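Local coordinates for protein malate synthase (Haloferax volcanii, PDB 3OYZ) that catalyses the magnesium-dependent Claisen condensation of acetyl-CoA with glyoxylate, giving malyl-CoA that is hydrolysed to malate and CoA in the glyoxylate cycle, at residues G126-D129 against W130-A133; P210-R213 against H214-R218; W387-A390 against T391-A395; F402-V405 against Y406-P410. One frame throughout, in Å; residues are numbered along the deposited sequence.

Contact 1 of 4, residues G126-D129 against W130-A133; sequences GIDD and WKKA
K131 NZ is gripped by two carboxylates: within this turn it forms a salt bridge with D128 OD1 at 3.0 Å, and E172 of helix 169-174 holds it from beyond. The lysine and D128 run side by side in the same direction, and NZ meets OD1 nearly along its C-O axis. Because the lysine chain is extended past CG, its methylenes lie along the flank of the helix and its CE passes I127 CG1 at 4.2 Å. One residue along, D129 and K132 cross at about a right angle, and a single water joins them: it donates to D129 OD1 at 2.7 Å and accepts from K132 NZ at 2.9 Å. The other oxygen, OD2, bonds to W87 and to the backbone N of G125, which ties the acid to the loops before the helix. On the inner side, with I127 CG1 anti to the backbone N (chi1 -166°) and the chain bent at chi2, CD1 comes over the rim of one face of the W130 indole, 4.0 Å from CE3. The indole's own N-H bonds back to G125 O, while its ring packs on V155 and I157 of strand 152-157. G126 is the N-cap residue, and its O receives W130 N at 3.3 Å. This is the first turn of the helix in a beta-alpha-beta unit of a TIM barrel, with aspartates near the helix N-terminus, where their negative charge probably suits the dipole.

Contact 2 of 4, residues P210-R213 against H214-R218; sequences PELR and HNTSR. With K (potassium ion), chain F.
Backbone hydrogen bonds account for most of what passes between P210-R213 and H214-R218, one regular helical run. H214 N reaches P210 O at 2.9 Å and N215 N reaches E211 O at 2.8 Å, both nearly straight; S217 N binds R213 O in the same i to i+4 pattern. P210 suits the beginning of the helix, having no N-H to offer. Side chain meets backbone at T216: L212 O accepts T216 N, and with OG1 beside its own N (chi1 -59°) the hydroxyl lies 2.8 Å from the same oxygen, but D188 of strand 183-188 competes for its one proton. Van der Waals contact between side chains is slight: the methyl L212 CD1 lies 3.7 Å from T216 OG1. Metal binding belongs to S217, whose OG and O meet a potassium ion at 2.7 and 3.1 Å; OG is also hydrogen-bonded to K251 O. S221 and G252 of the same chain, and M197 of the second subunit, bind the ion too, so a small hydroxyl side chain helps build a site between chains. Salt bridges join R213 to D247 and R218 to E163 of the second subunit. Hydrogen bonds link R213 to N248, N215 to E163 of its own chain, and H214 to E163 of the second subunit. Helix 210-223 thus rests L212, R213 and T216 against strand 183-188, sets L212 and R213 beside helix 190-197, and packs E211 and N215 against the third subunit.

Contact 3 of 4, residues W387-A390 against T391-A395; sequences WDEA and TYQAA. With ACO (acetyl coenzyme *a), chain B.
The chain leaves strand 382-387 at W387 and turns at D388 into helix 389-395, where Y392 N bonds to D388 O at 2.9 Å and Q393 N and A394 N continue the i to i+4 pattern. T391 turns two ends to two tasks. Its OG1 accepts the N-H of D388 almost straight, at 2.9 Å and 175°. Its CG2, anti to the backbone N, stands over the W387 indole, 3.6 Å from the centroid of the five-membered ring, as a CH-pi contact. A beta-branched residue with both a hydroxyl and a methyl fits this double role. Further along the indole, CH2 touches A395 CB at 3.9 Å, a small residue that suits the large ring. D388 and T391 form a capping box: in return for the threonine's acceptance, D388 OD1 takes a weak bond from A390 N at 3.3 Å. The same aspartate, the predicted proton acceptor, sends OD2 to acetyl-CoA, 3.2 Å from its C3P, consistent with the cap helping to orient the carboxylate toward the active site. A390, beside it, touches the bound pyruvate and D192, a magnesium ligand, with only a methyl. Along another flank E389 OE2 receives Q393 NE2 at 2.9 Å; the N-H comes from above the carboxylate plane, though OE2 lies in the plane of the amide. E389 OE1 pairs with K357 of helix 343-358, and Y392 packs on M350 and E354 of that helix.

Contact 4 of 4, residues F402-V405 against Y406-P410; sequences FQDV and YENRP
F402 and Y406, one turn apart, carry the close-packed side of this helix end. Their side chains run alongside each other in the same direction, with F402 CZ and Y406 CD1 4.0 Å apart. The rings are near parallel, planes at 24°, but slid so far that their centroids stand 5.9 Å apart and they barely overlap; each also meets another ring, F402 that of Y420 at about a right angle and Y406 that of H413 in a stack. Both aromatics keep CG anti to the backbone N (chi1 172° for F402), which directs them toward helices 413-420 and 422-428, where large flat groups fill the space between helices. At the backbone, Y406 N bonds to F402 O at 2.8 Å. On the other flank the grip is polar and looser. N408 ND2 reaches back to D404 O at 2.8 Å, in the carbonyl plane and on a lone pair, and supplements the backbone, where N408 N makes only a weak bond to the same oxygen at 3.2 Å. R409 N likewise makes a weak bond to V405 O as the chain leaves helical geometry. E407 is exposed, whereas D404 OD2 pairs with R8 of the third subunit, and R409 forms salt bridges with D411 and with D44 of the third subunit. The chemistry is consistent with a helix end whose last turn is steadied by an asparagine amide, with aromatics facing its own domain and charges joining it to a neighbouring chain.

All four are local contacts along or at the end of a helix, but their settings differ. Contact 2 is the most buried, while contacts 1, 3 and 4 are partly buried, and contact 4 lies farthest out, about 32 Å from the centre of the chain. Contacts 1, 2 and 3 lie at helix starts, 1 and 3 including the N-cap residue, whereas contact 4 closes a helix. Contacts 1 and 2 belong to helices around the parallel barrel; contacts 3 and 4 lie on successive helices of the C-terminal region, their nearest atoms about 9 Å apart. Chemistry follows place: contact 3 borders the bound acetyl-CoA and pyruvate, contact 2 shares potassium and carboxylate with other subunits, contact 1 pairs charges near the surface, and contact 4 combines aromatic packing with intersubunit salt bridges.

Contact 1 of 4, residues G126-D129 against W130-A133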
# COMPACT_ATOMS: atom_id res chain seq x y z
N GLY A 126 -12.65 6.99 -12.99
CA GLY A 126 -11.88 8.18 -12.54
C GLY A 126 -12.79 9.30 -12.11
O GLY A 126 -14.04 9.22 -12.25
N ILE A 127 -12.19 10.37 -11.58
CA ILE A 127 -13.03 11.42 -10.99
C ILE A 127 -13.99 12.05 -12.01
O ILE A 127 -15.10 12.48 -11.64
CB ILE A 127 -12.09 12.45 -10.30
CG1 ILE A 127 -12.96 13.35 -9.39
CG2 ILE A 127 -11.34 13.31 -11.39
CD1 ILE A 127 -13.31 12.51 -8.11
N ASP A 128 -13.69 12.03 -13.31
CA ASP A 128 -14.63 12.66 -14.23
C ASP A 128 -15.91 11.78 -14.37
O ASP A 128 -16.98 12.36 -14.55
CB ASP A 128 -14.00 12.91 -15.62
CG ASP A 128 -13.12 14.18 -15.58
OD1 ASP A 128 -13.05 14.89 -14.53
OD2 ASP A 128 -12.54 14.54 -16.59
N ASP A 129 -15.80 10.48 -14.19
CA ASP A 129 -17.02 9.60 -14.14
C ASP A 129 -17.81 9.88 -12.83
O ASP A 129 -19.05 9.88 -12.83
CB ASP A 129 -16.63 8.12 -14.08
CG ASP A 129 -17.87 7.16 -14.09
OD1 ASP A 129 -18.72 7.29 -15.03
OD2 ASP A 129 -18.03 6.40 -13.10
N TRP A 130 -17.13 10.12 -11.71
CA TRP A 130 -17.88 10.54 -10.50
C TRP A 130 -18.61 11.85 -10.69
O TRP A 130 -19.72 12.05 -10.16
CB TRP A 130 -17.01 10.71 -9.21
CG TRP A 130 -16.17 9.51 -8.81
CD1 TRP A 130 -15.60 8.55 -9.60
CD2 TRP A 130 -15.66 9.28 -7.49
NE1 TRP A 130 -14.80 7.72 -8.85
CE2 TRP A 130 -14.78 8.18 -7.55
CE3 TRP A 130 -15.84 9.96 -6.27
CZ2 TRP A 130 -14.12 7.66 -6.43
CZ3 TRP A 130 -15.14 9.46 -5.13
CH2 TRP A 130 -14.33 8.30 -5.22
N LYS A 131 -18.06 12.78 -11.47
CA LYS A 131 -18.74 14.06 -11.68
C LYS A 131 -19.98 13.71 -12.53
O LYS A 131 -20.95 14.45 -12.49
CB LYS A 131 -17.82 14.98 -12.51
CG LYS A 131 -16.63 15.43 -11.61
CD LYS A 131 -15.64 16.34 -12.41
CE LYS A 131 -14.39 16.65 -11.51
NZ LYS A 131 -13.35 17.13 -12.49
N LYS A 132 -19.93 12.73 -13.41
CA LYS A 132 -21.19 12.45 -14.24
C LYS A 132 -22.33 11.98 -13.29
O LYS A 132 -23.46 12.39 -13.48
CB LYS A 132 -20.93 11.28 -15.19
CG LYS A 132 -19.95 11.70 -16.32
CD LYS A 132 -19.53 10.47 -17.13
CE LYS A 132 -18.52 10.95 -18.21
NZ LYS A 132 -18.05 9.77 -19.03
N ALA A 133 -22.04 11.16 -12.29
CA ALA A 133 -23.11 10.70 -11.40
C ALA A 133 -23.56 11.95 -10.61
O ALA A 133 -24.78 12.22 -10.50
CB ALA A 133 -22.60 9.58 -10.47
O HOH W 1 -17.70 7.29 -17.50

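Contact 2 of 4, residues P210-R213 against H214-R218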
# COMPACT_ATOMS: atom_id res chain seq x y z
N PRO A 210 -5.32 -5.82 1.36
CA PRO A 210 -5.10 -4.85 2.45
C PRO A 210 -4.85 -3.45 1.97
O PRO A 210 -5.30 -2.49 2.59
CB PRO A 210 -3.81 -5.35 3.16
CG PRO A 210 -3.21 -6.41 2.25
CD PRO A 210 -4.27 -6.86 1.24
N GLU A 211 -4.10 -3.29 0.87
CA GLU A 211 -3.81 -1.93 0.36
C GLU A 211 -5.02 -1.19 -0.14
O GLU A 211 -5.13 0.03 0.08
CB GLU A 211 -2.77 -1.91 -0.78
CG GLU A 211 -1.43 -2.56 -0.38
CD GLU A 211 -1.40 -4.08 -0.54
OE1 GLU A 211 -2.45 -4.72 -0.86
OE2 GLU A 211 -0.31 -4.66 -0.29
N LEU A 212 -5.96 -1.91 -0.76
CA LEU A 212 -7.20 -1.25 -1.16
C LEU A 212 -7.90 -0.64 0.05
O LEU A 212 -8.37 0.48 -0.03
CB LEU A 212 -8.14 -2.20 -1.89
CG LEU A 212 -9.52 -1.66 -2.20
CD1 LEU A 212 -9.61 -0.39 -3.08
CD2 LEU A 212 -10.52 -2.76 -2.63
N ARG A 213 -7.98 -1.40 1.14
CA ARG A 213 -8.68 -0.98 2.33
C ARG A 213 -7.93 0.15 3.01
O ARG A 213 -8.56 1.14 3.37
CB ARG A 213 -8.83 -2.21 3.26
CG ARG A 213 -9.82 -3.26 2.74
CD ARG A 213 -10.03 -4.35 3.83
NE ARG A 213 -8.99 -5.35 3.73
CZ ARG A 213 -8.29 -5.91 4.71
NH1 ARG A 213 -8.51 -5.68 6.01
NH2 ARG A 213 -7.42 -6.84 4.34
N HIS A 214 -6.59 0.06 3.04
CA HIS A 214 -5.77 1.17 3.47
C HIS A 214 -6.07 2.46 2.69
O HIS A 214 -6.33 3.52 3.28
CB HIS A 214 -4.26 0.90 3.42
CG HIS A 214 -3.44 2.10 3.79
ND1 HIS A 214 -3.09 2.39 5.10
CD2 HIS A 214 -2.95 3.11 3.04
CE1 HIS A 214 -2.33 3.47 5.12
NE2 HIS A 214 -2.26 3.96 3.89
N ASN A 215 -6.01 2.37 1.37
CA ASN A 215 -6.29 3.54 0.50
C ASN A 215 -7.70 4.11 0.57
O ASN A 215 -7.84 5.33 0.46
CB ASN A 215 -5.93 3.18 -0.94
CG ASN A 215 -4.43 2.83 -1.08
OD1 ASN A 215 -3.61 3.08 -0.17
ND2 ASN A 215 -4.13 2.06 -2.10
N THR A 216 -8.70 3.26 0.84
CA THR A 216 -10.10 3.73 0.92
C THR A 216 -10.27 4.40 2.29
O THR A 216 -10.80 5.48 2.40
CB THR A 216 -11.01 2.53 0.84
OG1 THR A 216 -10.70 1.92 -0.43
CG2 THR A 216 -12.53 3.06 0.89
N SER A 217 -9.66 3.81 3.31
CA SER A 217 -9.63 4.50 4.61
C SER A 217 -8.93 5.86 4.62
O SER A 217 -9.47 6.85 5.13
CB SER A 217 -9.08 3.55 5.69
OG SER A 217 -8.93 4.34 6.90
N ARG A 218 -7.73 5.96 3.99
CA ARG A 218 -7.02 7.21 3.76
C ARG A 218 -7.82 8.19 2.95
O ARG A 218 -7.94 9.37 3.32
CB ARG A 218 -5.68 6.86 3.02
CG ARG A 218 -4.94 8.09 2.54
CD ARG A 218 -3.71 7.49 1.87
NE ARG A 218 -4.08 7.03 0.53
CZ ARG A 218 -3.26 6.44 -0.33
NH1 ARG A 218 -1.99 6.23 -0.01
NH2 ARG A 218 -3.70 6.22 -1.56
K K F . -10.54 6.24 7.96

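Contact 3 of 4, residues W387-A390 against T391-A395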
# COMPACT_ATOMS: atom_id res chain seq x y z
N TRP A 387 -22.92 -16.02 -4.01
CA TRP A 387 -22.63 -15.78 -5.42
C TRP A 387 -23.61 -14.77 -6.03
O TRP A 387 -24.84 -14.83 -5.80
CB TRP A 387 -22.67 -17.02 -6.31
CG TRP A 387 -21.39 -17.81 -6.26
CD1 TRP A 387 -20.87 -18.40 -5.16
CD2 TRP A 387 -20.52 -18.16 -7.35
NE1 TRP A 387 -19.72 -19.07 -5.47
CE2 TRP A 387 -19.46 -18.90 -6.81
CE3 TRP A 387 -20.49 -17.84 -8.71
CZ2 TRP A 387 -18.40 -19.37 -7.59
CZ3 TRP A 387 -19.45 -18.32 -9.48
CH2 TRP A 387 -18.42 -19.07 -8.92
N ASP A 388 -23.02 -13.85 -6.80
CA ASP A 388 -23.73 -13.00 -7.73
C ASP A 388 -22.88 -12.75 -8.97
O ASP A 388 -21.84 -13.40 -9.14
CB ASP A 388 -24.31 -11.77 -7.03
CG ASP A 388 -23.25 -10.82 -6.47
OD1 ASP A 388 -22.07 -10.81 -6.89
OD2 ASP A 388 -23.67 -9.99 -5.63
N GLU A 389 -23.37 -11.86 -9.84
CA GLU A 389 -22.81 -11.60 -11.17
C GLU A 389 -21.32 -11.22 -11.04
O GLU A 389 -20.51 -11.69 -11.82
CB GLU A 389 -23.61 -10.49 -11.87
CG GLU A 389 -23.06 -10.03 -13.21
CD GLU A 389 -23.08 -11.11 -14.30
OE1 GLU A 389 -23.73 -12.16 -14.13
OE2 GLU A 389 -22.45 -10.92 -15.35
N ALA A 390 -21.00 -10.46 -10.00
CA ALA A 390 -19.60 -10.09 -9.72
C ALA A 390 -18.76 -11.36 -9.46
O ALA A 390 -17.64 -11.50 -9.93
CB ALA A 390 -19.54 -9.15 -8.52
N THR A 391 -19.31 -12.27 -8.66
CA THR A 391 -18.59 -13.47 -8.32
C THR A 391 -18.33 -14.28 -9.59
O THR A 391 -17.26 -14.89 -9.79
CB THR A 391 -19.44 -14.39 -7.37
OG1 THR A 391 -20.15 -13.60 -6.42
CG2 THR A 391 -18.57 -15.41 -6.65
N TYR A 392 -19.38 -14.38 -10.40
CA TYR A 392 -19.25 -15.00 -11.68
C TYR A 392 -18.13 -14.34 -12.50
O TYR A 392 -17.26 -15.01 -13.06
CB TYR A 392 -20.61 -14.80 -12.37
CG TYR A 392 -20.59 -15.25 -13.79
CD1 TYR A 392 -20.61 -16.60 -14.09
CD2 TYR A 392 -20.59 -14.33 -14.83
CE1 TYR A 392 -20.60 -17.03 -15.39
CE2 TYR A 392 -20.54 -14.76 -16.15
CZ TYR A 392 -20.56 -16.12 -16.42
OH TYR A 392 -20.56 -16.60 -17.70
N GLN A 393 -18.17 -13.00 -12.67
CA GLN A 393 -17.14 -12.32 -13.47
C GLN A 393 -15.74 -12.60 -12.90
O GLN A 393 -14.78 -12.98 -13.62
CB GLN A 393 -17.47 -10.81 -13.44
CG GLN A 393 -18.71 -10.43 -14.23
CD GLN A 393 -18.58 -10.87 -15.70
OE1 GLN A 393 -17.48 -10.95 -16.26
NE2 GLN A 393 -19.72 -11.20 -16.31
N ALA A 394 -15.61 -12.48 -11.57
CA ALA A 394 -14.30 -12.76 -10.95
C ALA A 394 -13.77 -14.16 -11.11
O ALA A 394 -12.55 -14.36 -11.25
CB ALA A 394 -14.27 -12.38 -9.44
N ALA A 395 -14.67 -15.15 -11.04
CA ALA A 395 -14.27 -16.57 -11.21
C ALA A 395 -13.72 -16.86 -12.60
O ALA A 395 -13.03 -17.84 -12.78
CB ALA A 395 -15.48 -17.53 -10.98
N1A ACO B . -32.18 -8.82 3.05
C2A ACO B . -33.38 -9.11 3.60
N3A ACO B . -33.62 -10.32 4.13
C4A ACO B . -32.70 -11.32 4.13
C5A ACO B . -31.38 -11.03 3.54
C6A ACO B . -31.16 -9.70 2.94
N6A ACO B . -29.95 -9.49 2.36
N7A ACO B . -30.63 -12.14 3.64
C8A ACO B . -31.41 -13.08 4.24
N9A ACO B . -32.61 -12.58 4.57
C1B ACO B . -33.67 -13.38 5.27
C2B ACO B . -33.64 -14.79 4.70
O2B ACO B . -34.44 -14.83 3.52
C3B ACO B . -34.17 -15.63 5.84
O3B ACO B . -35.58 -15.40 5.78
P3B ACO B . -36.75 -16.39 6.37
O7A ACO B . -37.10 -15.62 7.63
O8A ACO B . -35.99 -17.69 6.51
O9A ACO B . -37.84 -16.47 5.31
C4B ACO B . -33.58 -14.93 7.05
O4B ACO B . -33.43 -13.55 6.67
C5B ACO B . -32.20 -15.46 7.41
O5B ACO B . -31.53 -15.73 6.17
P1A ACO B . -30.17 -16.57 6.11
O1A ACO B . -30.31 -18.02 6.45
O2A ACO B . -29.23 -15.82 7.00
O3A ACO B . -29.57 -16.53 4.62
P2A ACO B . -30.20 -17.38 3.42
O4A ACO B . -31.65 -17.11 3.68
O5A ACO B . -29.41 -18.66 3.31
O6A ACO B . -29.78 -16.61 2.04
CBP ACO B . -28.44 -15.14 0.59
CCP ACO B . -28.45 -16.22 1.69
CDP ACO B . -29.13 -15.65 -0.67
CEP ACO B . -26.99 -14.87 0.24
CAP ACO B . -29.18 -13.86 1.02
OAP ACO B . -28.68 -13.58 2.32
C9P ACO B . -28.91 -12.66 0.13
O9P ACO B . -29.40 -12.62 -1.00
N8P ACO B . -28.11 -11.71 0.64
C7P ACO B . -27.83 -10.52 -0.15
C6P ACO B . -26.86 -10.78 -1.32
C5P ACO B . -26.48 -9.40 -1.83
O5P ACO B . -26.94 -8.40 -1.29
N4P ACO B . -25.60 -9.38 -2.83
C3P ACO B . -25.07 -8.17 -3.44
C2P ACO B . -24.15 -7.41 -2.48
S1P ACO B . -22.60 -8.17 -2.86
C ACO B . -21.98 -7.51 -4.28
O ACO B . -22.64 -6.87 -5.07
CH3 ACO B . -20.54 -7.79 -4.57

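Contact 4 of 4, residues F402-V405 against Y406-P410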
# COMPACT_ATOMS: atom_id res chain seq x y z
N PHE A 402 -6.51 -19.05 -19.58
CA PHE A 402 -6.31 -20.28 -20.35
C PHE A 402 -6.63 -20.00 -21.83
O PHE A 402 -5.84 -20.27 -22.72
CB PHE A 402 -7.21 -21.42 -19.84
CG PHE A 402 -7.16 -22.63 -20.75
CD1 PHE A 402 -6.13 -23.54 -20.63
CD2 PHE A 402 -8.06 -22.77 -21.80
CE1 PHE A 402 -6.02 -24.64 -21.50
CE2 PHE A 402 -7.98 -23.87 -22.68
CZ PHE A 402 -6.94 -24.78 -22.55
N GLN A 403 -7.79 -19.42 -22.10
CA GLN A 403 -8.17 -19.07 -23.47
C GLN A 403 -7.19 -18.19 -24.24
O GLN A 403 -6.90 -18.48 -25.42
CB GLN A 403 -9.53 -18.39 -23.46
CG GLN A 403 -10.73 -19.28 -23.10
CD GLN A 403 -11.99 -18.47 -22.94
OE1 GLN A 403 -11.93 -17.24 -22.87
NE2 GLN A 403 -13.14 -19.13 -22.86
N ASP A 404 -6.69 -17.13 -23.59
CA ASP A 404 -5.65 -16.28 -24.14
C ASP A 404 -4.45 -17.10 -24.58
O ASP A 404 -3.91 -16.83 -25.65
CB ASP A 404 -5.13 -15.21 -23.16
CG ASP A 404 -4.24 -14.19 -23.84
OD1 ASP A 404 -4.69 -13.56 -24.81
OD2 ASP A 404 -3.06 -13.99 -23.48
N VAL A 405 -4.00 -18.00 -23.72
CA VAL A 405 -2.85 -18.85 -23.90
C VAL A 405 -3.07 -19.85 -25.04
O VAL A 405 -2.24 -20.00 -25.92
CB VAL A 405 -2.54 -19.64 -22.62
CG1 VAL A 405 -1.58 -20.77 -22.98
CG2 VAL A 405 -1.90 -18.76 -21.54
N TYR A 406 -4.21 -20.52 -25.04
CA TYR A 406 -4.55 -21.43 -26.14
C TYR A 406 -4.58 -20.69 -27.49
O TYR A 406 -3.85 -21.09 -28.41
CB TYR A 406 -5.87 -22.15 -25.82
CG TYR A 406 -6.14 -23.37 -26.67
CD1 TYR A 406 -5.60 -24.62 -26.34
CD2 TYR A 406 -6.95 -23.28 -27.80
CE1 TYR A 406 -5.85 -25.73 -27.13
CE2 TYR A 406 -7.20 -24.39 -28.61
CZ TYR A 406 -6.65 -25.60 -28.27
OH TYR A 406 -6.89 -26.70 -29.07
N GLU A 407 -5.35 -19.61 -27.60
CA GLU A 407 -5.36 -18.75 -28.79
C GLU A 407 -4.00 -18.28 -29.33
O GLU A 407 -3.81 -18.15 -30.54
CB GLU A 407 -6.27 -17.53 -28.53
CG GLU A 407 -7.73 -17.79 -28.90
CD GLU A 407 -8.77 -16.85 -28.26
OE1 GLU A 407 -8.60 -16.48 -27.07
OE2 GLU A 407 -9.77 -16.50 -28.94
N ASN A 408 -3.04 -18.03 -28.45
CA ASN A 408 -1.84 -17.33 -28.89
C ASN A 408 -0.62 -18.22 -28.83
O ASN A 408 0.45 -17.79 -29.25
CB ASN A 408 -1.61 -16.06 -28.03
CG ASN A 408 -2.59 -14.96 -28.39
OD1 ASN A 408 -2.40 -14.25 -29.37
ND2 ASN A 408 -3.62 -14.81 -27.58
N ARG A 409 -0.77 -19.41 -28.24
CA ARG A 409 0.36 -20.30 -28.10
C ARG A 409 0.09 -21.66 -28.81
O ARG A 409 0.03 -22.70 -28.16
CB ARG A 409 0.74 -20.43 -26.62
CG ARG A 409 1.35 -19.16 -25.97
CD ARG A 409 2.61 -18.66 -26.69
NE ARG A 409 3.73 -19.61 -26.76
CZ ARG A 409 4.61 -19.79 -25.79
NH1 ARG A 409 4.52 -19.07 -24.68
NH2 ARG A 409 5.60 -20.66 -25.91
N PRO A 410 -0.10 -21.65 -30.14
CA PRO A 410 -0.34 -22.96 -30.85
C PRO A 410 0.70 -24.04 -30.54
O PRO A 410 0.35 -25.23 -30.42
CB PRO A 410 -0.38 -22.59 -32.34
CG PRO A 410 0.27 -21.21 -32.43
CD PRO A 410 -0.03 -20.52 -31.09